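Local structure of Cbs-cp12 (Microcystis aeruginosa PCC 7806, 5NMU) at residues Lys80-Val85 / Arg105-Gln110; Glu143-Asp148 / Trp167-Glu172; Ser21-Asp26 / Thr71-Glu76. The protein assembles into hexamers that unite paired CBS domains with a CP12 domain, and probably takes part in the redox regulation of photosynthesis in this cyanobacterium. One frame throughout, in Å; residues are numbered along the deposited sequence.

Contact 1 of 3, residues Lys80-Val85 / Arg105-Gln110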
loop_
_atom_site.group_PDB
_atom_site.type_symbol
_atom_site.label_atom_id
_atom_site.label_comp_id
_atom_site.label_asym_id
_atom_site.label_seq_id
_atom_site.Cartn_x
_atom_site.Cartn_y
_atom_site.Cartn_z
ATOM N N LYS A 80 -8.733 5.552 -16.289
ATOM C CA LYS A 80 -10.005 5.847 -16.911
ATOM C C LYS A 80 -10.921 4.769 -16.444
ATOM O O LYS A 80 -10.577 3.621 -16.635
ATOM C CB LYS A 80 -9.943 5.826 -18.423
ATOM C CG LYS A 80 -11.276 6.179 -19.085
ATOM C CD LYS A 80 -11.189 6.243 -20.613
ATOM C CE LYS A 80 -12.559 6.383 -21.265
ATOM N NZ LYS A 80 -12.413 7.041 -22.591
ATOM N N PRO A 81 -12.055 5.105 -15.829
ATOM C CA PRO A 81 -12.357 6.459 -15.323
ATOM C C PRO A 81 -11.381 6.947 -14.260
ATOM O O PRO A 81 -10.711 6.160 -13.623
ATOM C CB PRO A 81 -13.729 6.299 -14.627
ATOM C CG PRO A 81 -13.965 4.820 -14.517
ATOM C CD PRO A 81 -12.818 4.066 -15.114
ATOM N N CYS A 82 -11.349 8.242 -14.051
ATOM C CA CYS A 82 -10.474 8.835 -13.057
ATOM C C CYS A 82 -11.298 9.555 -12.007
ATOM O O CYS A 82 -12.481 9.750 -12.193
ATOM C CB CYS A 82 -9.480 9.742 -13.751
ATOM S SG CYS A 82 -10.255 11.148 -14.489
ATOM N N VAL A 83 -10.683 9.878 -10.881
ATOM C CA VAL A 83 -11.281 10.713 -9.845
ATOM C C VAL A 83 -11.412 12.067 -10.445
ATOM O O VAL A 83 -10.453 12.571 -11.050
ATOM C CB VAL A 83 -10.364 10.817 -8.608
ATOM C CG1 VAL A 83 -10.837 11.851 -7.615
ATOM C CG2 VAL A 83 -10.228 9.463 -7.925
ATOM N N VAL A 84 -12.572 12.688 -10.232
ATOM C CA VAL A 84 -12.902 14.008 -10.752
ATOM C C VAL A 84 -13.297 14.946 -9.580
ATOM O O VAL A 84 -13.693 14.495 -8.502
ATOM C CB VAL A 84 -14.031 13.951 -11.820
ATOM C CG1 VAL A 84 -13.823 12.791 -12.798
ATOM C CG2 VAL A 84 -15.416 13.886 -11.190
ATOM N N VAL A 85 -13.173 16.246 -9.836
ATOM C CA VAL A 85 -13.416 17.295 -8.866
ATOM C C VAL A 85 -14.546 18.210 -9.422
ATOM O O VAL A 85 -14.431 18.695 -10.550
ATOM C CB VAL A 85 -12.129 18.119 -8.635
ATOM C CG1 VAL A 85 -12.426 19.385 -7.817
ATOM C CG2 VAL A 85 -11.085 17.280 -7.906
ATOM N N ARG A 105 -3.639 15.127 -8.816
ATOM C CA ARG A 105 -4.105 15.820 -10.024
ATOM C C ARG A 105 -5.466 15.254 -10.489
ATOM O O ARG A 105 -5.633 14.042 -10.484
ATOM C CB ARG A 105 -3.026 15.407 -11.068
ATOM C CG ARG A 105 -2.680 16.360 -12.045
ATOM C CD ARG A 105 -1.411 15.864 -12.749
ATOM N NE ARG A 105 -0.287 15.889 -11.848
ATOM C CZ ARG A 105 0.353 16.961 -11.410
ATOM N NH1 ARG A 105 -0.018 18.142 -11.771
ATOM N NH2 ARG A 105 1.362 16.831 -10.565
ATOM N N ALA A 106 -6.425 16.094 -10.885
ATOM C CA ALA A 106 -7.758 15.612 -11.350
ATOM C C ALA A 106 -8.411 16.600 -12.305
ATOM O O ALA A 106 -8.201 17.803 -12.189
ATOM C CB ALA A 106 -8.673 15.324 -10.177
ATOM N N PRO A 107 -9.166 16.098 -13.286
ATOM C CA PRO A 107 -9.961 17.080 -14.075
ATOM C C PRO A 107 -11.010 17.705 -13.161
ATOM O O PRO A 107 -11.515 17.018 -12.261
ATOM C CB PRO A 107 -10.660 16.225 -15.134
ATOM C CG PRO A 107 -10.771 14.884 -14.487
ATOM C CD PRO A 107 -9.482 14.707 -13.664
ATOM N N VAL A 108 -11.265 18.985 -13.388
ATOM C CA VAL A 108 -12.437 19.679 -12.892
ATOM C C VAL A 108 -13.586 19.552 -13.886
ATOM O O VAL A 108 -13.513 20.061 -14.984
ATOM C CB VAL A 108 -12.188 21.145 -12.564
ATOM C CG1 VAL A 108 -13.500 21.815 -12.055
ATOM C CG2 VAL A 108 -11.103 21.265 -11.508
ATOM N N ILE A 109 -14.642 18.870 -13.431
ATOM C CA ILE A 109 -15.785 18.503 -14.225
ATOM C C ILE A 109 -17.129 18.980 -13.595
ATOM O O ILE A 109 -17.422 18.728 -12.409
ATOM C CB ILE A 109 -15.878 16.968 -14.353
ATOM C CG1 ILE A 109 -14.580 16.357 -14.890
ATOM C CG2 ILE A 109 -17.014 16.592 -15.281
ATOM C CD1 ILE A 109 -14.140 16.948 -16.180
ATOM N N GLN A 110 -17.957 19.611 -14.422
ATOM C CA GLN A 110 -19.342 20.022 -14.049
ATOM C C GLN A 110 -20.253 19.218 -14.968
ATOM O O GLN A 110 -20.286 19.438 -16.180
ATOM C CB GLN A 110 -19.516 21.536 -14.250
ATOM C CG GLN A 110 -20.881 22.141 -13.901
ATOM C CD GLN A 110 -20.906 23.692 -14.031
ATOM O OE1 GLN A 110 -19.899 24.366 -13.791
ATOM N NE2 GLN A 110 -22.063 24.257 -14.405
HETATM O O HOH W 1 -7.765 12.114 -11.364
#

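Contact 2 of 3, residues Glu143-Asp148 / Trp167-Glu172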
loop_
_atom_site.group_PDB
_atom_site.type_symbol
_atom_site.label_atom_id
_atom_site.label_comp_id
_atom_site.label_asym_id
_atom_site.label_seq_id
_atom_site.Cartn_x
_atom_site.Cartn_y
_atom_site.Cartn_z
ATOM N N GLU A 143 -22.231 19.887 15.978
ATOM C CA GLU A 143 -23.518 19.260 16.120
ATOM C C GLU A 143 -23.386 18.100 17.144
ATOM O O GLU A 143 -24.187 18.013 18.077
ATOM C CB GLU A 143 -24.088 18.855 14.756
ATOM C CG GLU A 143 -25.531 18.311 14.787
ATOM C CD GLU A 143 -26.126 18.050 13.372
ATOM O OE1 GLU A 143 -27.382 17.874 13.282
ATOM O OE2 GLU A 143 -25.358 17.988 12.356
ATOM N N ALA A 144 -22.364 17.258 17.019
ATOM C CA ALA A 144 -22.173 16.192 18.019
ATOM C C ALA A 144 -21.970 16.698 19.457
ATOM O O ALA A 144 -22.473 16.109 20.439
ATOM C CB ALA A 144 -21.021 15.211 17.609
ATOM N N ALA A 145 -21.223 17.771 19.577
ATOM C CA ALA A 145 -20.899 18.283 20.868
ATOM C C ALA A 145 -22.140 18.936 21.555
ATOM O O ALA A 145 -22.273 18.915 22.785
ATOM C CB ALA A 145 -19.780 19.278 20.744
ATOM N N ARG A 146 -23.024 19.496 20.746
ATOM C CA ARG A 146 -24.293 20.022 21.223
ATOM C C ARG A 146 -25.231 18.909 21.728
ATOM O O ARG A 146 -25.838 19.050 22.826
ATOM C CB ARG A 146 -24.997 20.864 20.143
ATOM C CG ARG A 146 -24.304 22.198 19.811
ATOM C CD ARG A 146 -24.970 22.934 18.646
ATOM N NE ARG A 146 -26.257 23.320 19.139
ATOM C CZ ARG A 146 -26.526 24.461 19.797
ATOM N NH1 ARG A 146 -25.600 25.410 19.991
ATOM N NH2 ARG A 146 -27.745 24.647 20.251
ATOM N N GLU A 147 -25.330 17.806 20.982
ATOM C CA GLU A 147 -26.034 16.628 21.498
ATOM C C GLU A 147 -25.438 16.117 22.787
ATOM O O GLU A 147 -26.184 15.797 23.683
ATOM C CB GLU A 147 -26.104 15.489 20.492
ATOM C CG GLU A 147 -26.956 15.843 19.298
ATOM C CD GLU A 147 -27.143 14.695 18.332
ATOM O OE1 GLU A 147 -26.931 13.538 18.725
ATOM O OE2 GLU A 147 -27.479 14.962 17.160
ATOM N N ASP A 148 -24.108 16.041 22.893
ATOM C CA ASP A 148 -23.470 15.623 24.163
ATOM C C ASP A 148 -23.841 16.552 25.277
ATOM O O ASP A 148 -24.083 16.098 26.390
ATOM C CB ASP A 148 -21.950 15.616 24.110
ATOM C CG ASP A 148 -21.376 14.511 23.207
ATOM O OD1 ASP A 148 -22.035 13.498 22.949
ATOM O OD2 ASP A 148 -20.247 14.678 22.689
ATOM N N TRP A 167 -21.040 22.449 27.407
ATOM C CA TRP A 167 -21.271 23.608 26.547
ATOM C C TRP A 167 -20.009 24.399 26.220
ATOM O O TRP A 167 -19.945 25.049 25.158
ATOM C CB TRP A 167 -22.352 24.514 27.101
ATOM C CG TRP A 167 -23.664 23.909 26.954
ATOM C CD1 TRP A 167 -24.407 23.332 27.918
ATOM C CD2 TRP A 167 -24.383 23.778 25.746
ATOM N NE1 TRP A 167 -25.592 22.886 27.396
ATOM C CE2 TRP A 167 -25.592 23.138 26.048
ATOM C CE3 TRP A 167 -24.136 24.177 24.416
ATOM C CZ2 TRP A 167 -26.557 22.888 25.087
ATOM C CZ3 TRP A 167 -25.110 23.912 23.442
ATOM C CH2 TRP A 167 -26.293 23.282 23.785
ATOM N N ASP A 168 -19.014 24.382 27.102
ATOM C CA ASP A 168 -17.732 25.020 26.756
ATOM C C ASP A 168 -17.006 24.334 25.569
ATOM O O ASP A 168 -16.376 25.002 24.758
ATOM C CB ASP A 168 -16.801 25.169 27.960
ATOM C CG ASP A 168 -17.193 26.367 28.903
ATOM O OD1 ASP A 168 -17.813 27.425 28.523
ATOM O OD2 ASP A 168 -16.829 26.219 30.078
ATOM N N VAL A 169 -17.134 23.022 25.443
ATOM C CA VAL A 169 -16.658 22.307 24.212
ATOM C C VAL A 169 -17.375 22.902 22.994
ATOM O O VAL A 169 -16.722 23.274 22.027
ATOM C CB VAL A 169 -16.885 20.781 24.288
ATOM C CG1 VAL A 169 -16.393 20.071 23.002
ATOM C CG2 VAL A 169 -16.192 20.198 25.522
ATOM N N VAL A 170 -18.706 23.093 23.067
ATOM C CA VAL A 170 -19.438 23.683 21.917
ATOM C C VAL A 170 -18.956 25.104 21.575
ATOM O O VAL A 170 -18.706 25.451 20.395
ATOM C CB VAL A 170 -20.970 23.713 22.138
ATOM C CG1 VAL A 170 -21.683 24.456 21.014
ATOM C CG2 VAL A 170 -21.484 22.287 22.303
ATOM N N GLU A 171 -18.845 25.906 22.621
ATOM C CA GLU A 171 -18.452 27.292 22.494
ATOM C C GLU A 171 -17.089 27.411 21.755
ATOM O O GLU A 171 -16.965 28.162 20.788
ATOM C CB GLU A 171 -18.478 27.990 23.892
ATOM C CG GLU A 171 -17.336 29.000 24.143
ATOM C CD GLU A 171 -17.588 30.020 25.283
ATOM O OE1 GLU A 171 -17.665 31.216 24.923
ATOM O OE2 GLU A 171 -17.669 29.640 26.507
ATOM N N GLU A 172 -16.090 26.678 22.231
ATOM C CA GLU A 172 -14.749 26.684 21.633
ATOM C C GLU A 172 -14.802 26.293 20.175
ATOM O O GLU A 172 -14.257 27.007 19.331
ATOM C CB GLU A 172 -13.787 25.773 22.424
ATOM C CG GLU A 172 -13.470 26.292 23.849
ATOM C CD GLU A 172 -12.748 27.641 23.819
ATOM O OE1 GLU A 172 -11.643 27.679 23.215
ATOM O OE2 GLU A 172 -13.288 28.667 24.349
#

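Contact 3 of 3, residues Ser21-Asp26 / Thr71-Glu76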
loop_
_atom_site.group_PDB
_atom_site.type_symbol
_atom_site.label_atom_id
_atom_site.label_comp_id
_atom_site.label_asym_id
_atom_site.label_seq_id
_atom_site.Cartn_x
_atom_site.Cartn_y
_atom_site.Cartn_z
ATOM N N SER A 21 -6.194 6.756 -27.825
ATOM C CA SER A 21 -5.506 6.083 -28.905
ATOM C C SER A 21 -4.181 6.723 -29.274
ATOM O O SER A 21 -3.462 6.169 -30.072
ATOM C CB SER A 21 -6.398 6.066 -30.129
ATOM O OG SER A 21 -6.784 7.386 -30.436
ATOM N N ALA A 22 -3.865 7.905 -28.730
ATOM C CA ALA A 22 -2.637 8.589 -29.099
ATOM C C ALA A 22 -1.462 7.859 -28.473
ATOM O O ALA A 22 -1.618 7.128 -27.473
ATOM C CB ALA A 22 -2.640 10.015 -28.612
ATOM N N THR A 23 -0.284 8.104 -29.028
ATOM C CA THR A 23 0.937 7.438 -28.543
ATOM C C THR A 23 1.392 8.198 -27.304
ATOM O O THR A 23 1.129 9.426 -27.187
ATOM C CB THR A 23 2.067 7.479 -29.582
ATOM O OG1 THR A 23 2.449 8.841 -29.835
ATOM C CG2 THR A 23 1.634 6.802 -30.905
ATOM N N VAL A 24 2.123 7.511 -26.432
ATOM C CA VAL A 24 2.697 8.146 -25.268
ATOM C C VAL A 24 3.660 9.272 -25.734
ATOM O O VAL A 24 3.736 10.338 -25.122
ATOM C CB VAL A 24 3.320 7.078 -24.323
ATOM C CG1 VAL A 24 4.134 7.682 -23.170
ATOM C CG2 VAL A 24 2.246 6.141 -23.798
ATOM N N ALA A 25 4.380 9.051 -26.833
ATOM C CA ALA A 25 5.198 10.097 -27.439
ATOM C C ALA A 25 4.423 11.373 -27.770
ATOM O O ALA A 25 4.942 12.492 -27.582
ATOM C CB ALA A 25 5.905 9.564 -28.715
ATOM N N ASP A 26 3.221 11.222 -28.316
ATOM C CA ASP A 26 2.349 12.380 -28.612
ATOM C C ASP A 26 2.027 13.095 -27.327
ATOM O O ASP A 26 2.089 14.317 -27.247
ATOM C CB ASP A 26 1.038 11.969 -29.333
ATOM C CG ASP A 26 1.233 11.598 -30.819
ATOM O OD1 ASP A 26 2.308 11.873 -31.408
ATOM O OD2 ASP A 26 0.277 11.013 -31.410
ATOM N N THR A 71 5.645 3.692 -29.579
ATOM C CA THR A 71 4.730 2.589 -29.877
ATOM C C THR A 71 3.693 2.414 -28.811
ATOM O O THR A 71 2.558 2.133 -29.153
ATOM C CB THR A 71 5.446 1.231 -30.033
ATOM O OG1 THR A 71 6.363 1.069 -28.955
ATOM C CG2 THR A 71 6.184 1.149 -31.357
ATOM N N MET A 72 4.033 2.582 -27.535
ATOM C CA MET A 72 2.988 2.547 -26.452
ATOM C C MET A 72 1.867 3.608 -26.608
ATOM O O MET A 72 2.118 4.752 -27.016
ATOM C CB MET A 72 3.634 2.721 -25.077
ATOM C CG MET A 72 4.320 1.488 -24.521
ATOM S SD MET A 72 4.506 1.607 -22.721
ATOM C CE MET A 72 2.957 1.042 -22.046
ATOM N N ARG A 73 0.638 3.240 -26.230
ATOM C CA ARG A 73 -0.506 4.144 -26.347
ATOM C C ARG A 73 -0.959 4.633 -24.974
ATOM O O ARG A 73 -0.692 4.001 -23.968
ATOM C CB ARG A 73 -1.662 3.436 -27.035
ATOM C CG ARG A 73 -1.337 2.939 -28.444
ATOM C CD ARG A 73 -1.183 4.068 -29.439
ATOM N NE ARG A 73 -0.907 3.560 -30.786
ATOM C CZ ARG A 73 -0.908 4.288 -31.897
ATOM N NH1 ARG A 73 -1.168 5.600 -31.887
ATOM N NH2 ARG A 73 -0.660 3.689 -33.042
ATOM N N VAL A 74 -1.647 5.767 -24.962
ATOM C CA VAL A 74 -2.119 6.400 -23.744
ATOM C C VAL A 74 -3.063 5.477 -22.993
ATOM O O VAL A 74 -2.955 5.349 -21.780
ATOM C CB VAL A 74 -2.792 7.758 -24.027
ATOM C CG1 VAL A 74 -3.549 8.297 -22.807
ATOM C CG2 VAL A 74 -1.731 8.761 -24.439
ATOM N N TYR A 75 -3.931 4.770 -23.714
ATOM C CA TYR A 75 -4.840 3.853 -23.044
ATOM C C TYR A 75 -4.144 2.813 -22.179
ATOM O O TYR A 75 -4.754 2.351 -21.192
ATOM C CB TYR A 75 -5.794 3.183 -24.024
ATOM C CG TYR A 75 -5.196 2.199 -24.999
ATOM C CD1 TYR A 75 -4.951 0.876 -24.621
ATOM C CD2 TYR A 75 -4.954 2.566 -26.336
ATOM C CE1 TYR A 75 -4.480 -0.051 -25.524
ATOM C CE2 TYR A 75 -4.447 1.634 -27.253
ATOM C CZ TYR A 75 -4.206 0.357 -26.811
ATOM O OH TYR A 75 -3.757 -0.544 -27.660
ATOM N N GLU A 76 -2.899 2.455 -22.523
ATOM C CA GLU A 76 -2.185 1.469 -21.728
ATOM C C GLU A 76 -1.711 2.025 -20.391
ATOM O O GLU A 76 -1.441 1.249 -19.517
ATOM C CB GLU A 76 -0.985 0.883 -22.476
ATOM C CG GLU A 76 -1.299 0.255 -23.838
ATOM C CD GLU A 76 -0.023 -0.074 -24.588
ATOM O OE1 GLU A 76 0.711 -0.982 -24.152
ATOM O OE2 GLU A 76 0.278 0.614 -25.568
#

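Contact 1 of 3, residues Lys80-Val85 / Arg105-Gln110
Val85 O is the best-held polar atom, gripped by one N-H and one C-H. Ile109 N donates to Val85 O at 2.9 Å, nearly straight (160°) and in the carbonyl plane, while Val108 CA brings its hydrogen to Val85 O at 3.2 Å. Val85 N in turn gives its hydrogen to Pro107 O at 3.0 Å, almost along the C=O axis. These two bonds have the pattern of a parallel bridge between Val85 and Val108. The chains diverge by 66°, and the pairing stops there: Pro107, which has no N-H, offers its CD to Val83 O, 3.5 Å away. A water takes over, donating to Val83 O at 2.7 Å and to Arg105 O at 3.0 Å. On the side of helix 91-101, Val85 CG2 lies on Ala106 CB at 3.8 Å; Val94, Leu97 and Phe98 of that helix cover them. Farther along, Cys82 SG rests on Pro107 CD at 3.7 Å. Helix 91-101 connects the bridged segments, consistent with the beta-alpha-beta crossover of a CBS domain, although 80-85 is not a regular strand. Two backbone bonds and one water thus satisfy carbonyls among largely buried apolar side chains, so the polar bonding between the segments is a matter of backbone alone.

Contact 2 of 3, residues Glu143-Asp148 / Trp167-Glu172
A helical hairpin of the CP12 domain provides this contact, with helix 138-156 packed against helix 161-178; a disulfide between Cys153 and Cys163 ties the two helices near their turn. The segments run nearly antiparallel (161°), and their axes approach to 8.5 Å, a close spacing that suits the small Ala145 opposite Val170. Val170 meets both Ala145 and Arg146 with its two methyls. Val170 CG2, anti to the carbonyl carbon, presses on the backbone carbonyl carbon C of Ala145 at 3.5 Å and touches Ala145 CB at 3.8 Å. Val170 CG1, anti to the backbone N, meets Arg146 CG at 3.7 Å, the two side chains crossing at about a right angle. Val169 adds CG1 against Ala145 CB at 4.1 Å. Beside this apolar seam, the Arg146 chain bends at its third torsion (chi3 67°) and carries the guanidinium to the rim of Trp167. Trp167 CZ3 lies over one face of that group, 3.8 Å from Arg146 NH1, while the guanidinium itself stands at the edge of the indole, with the planes 70° apart. The cation therefore meets the ring's rim and not its pi face. The indole also packs on Ala149, Arg150 and Cys153 of the partner helix. On helix 138-156, Glu143 forms salt bridges with Arg44 and Arg19 of the second subunit, and Asp148 with Arg73 of that subunit. Within the hairpin no hydrogen bond or salt bridge crosses between the segments: dispersion and shape hold them together here, while the carboxylates of Glu143 and Asp148 serve the subunit interface.

Contact 3 of 3, residues Ser21-Asp26 / Thr71-Glu76
This is a short antiparallel backbone bridge that joins the loop leading into helix 24-34 to the loop between helices 55-63 and 91-101. Thr23 and Arg73 form its non-hydrogen-bonded pair, flanked by two bonds. Val74 N donates to Ala22 O at 2.9 Å, nearly along the C=O axis. Val24 N reaches Met72 O at 2.8 Å in a nearly straight bond (165°), though it comes from above the carbonyl plane. Each acceptor also faces a C-H: Thr23 CA lies 3.3 Å from Met72 O, and Arg73 CA 3.4 Å from Ala22 O. Thr23 has a second task as N-cap of helix 24-34, its OG1 accepting from Asp26 N at 2.9 Å; with OG1 in the crowded position (chi1 63°), CG2 is set beside the backbone N. Thr23 CG2 sits over one face of the Arg73 guanidinium, 3.2 Å from Arg73 NH1. Arg73 curls back to reach it, bent at its second torsion (chi2 -70°), and NH1 makes a weak bond to Ser21 O. The stronger partner of Arg73 NH1 is Glu147 of the second subunit, in a salt bridge, while Glu143 of that subunit takes Ser21 OG. The Arg73 backbone is secured separately: Arg73 N donates to Glu76 OE2 at 2.7 Å, from above the carboxylate plane, and its carbonyl accepts from Glu76 N. On the apolar side Val24 CG2 meets Met72 CB at 3.9 Å. Val24 and Met72 both lean on Val62 of helix 55-63, so the bridge sits at the N-terminus of helix 24-34, with helix 55-63 against its apolar side and the CP12 helix 138-156 of the second subunit lying against Arg73.

Overall arrangement
Along the chain the contacts close in series: contact 3, then contact 1, then contact 2. Contacts 3 and 1 belong to the CBS pair, with centres 20 Å apart, and segments 71-76 and 80-85 are separated by a few residues of one loop between helices 55-63 and 91-101. Contact 2 stands apart in the CP12 hairpin, its centre 37 Å from contact 1 and 55 Å from contact 3; contacts 2 and 3 lie on opposite sides of the chain's centre. Distant within one chain, they meet between chains, because acidic side chains of segment 143-148 reach the 21-26/71-76 region of the second subunit. Helix 138-156 of CP12 thus packs on the CBS region of another subunit, joining the two kinds of domain across the hexamer's subunits.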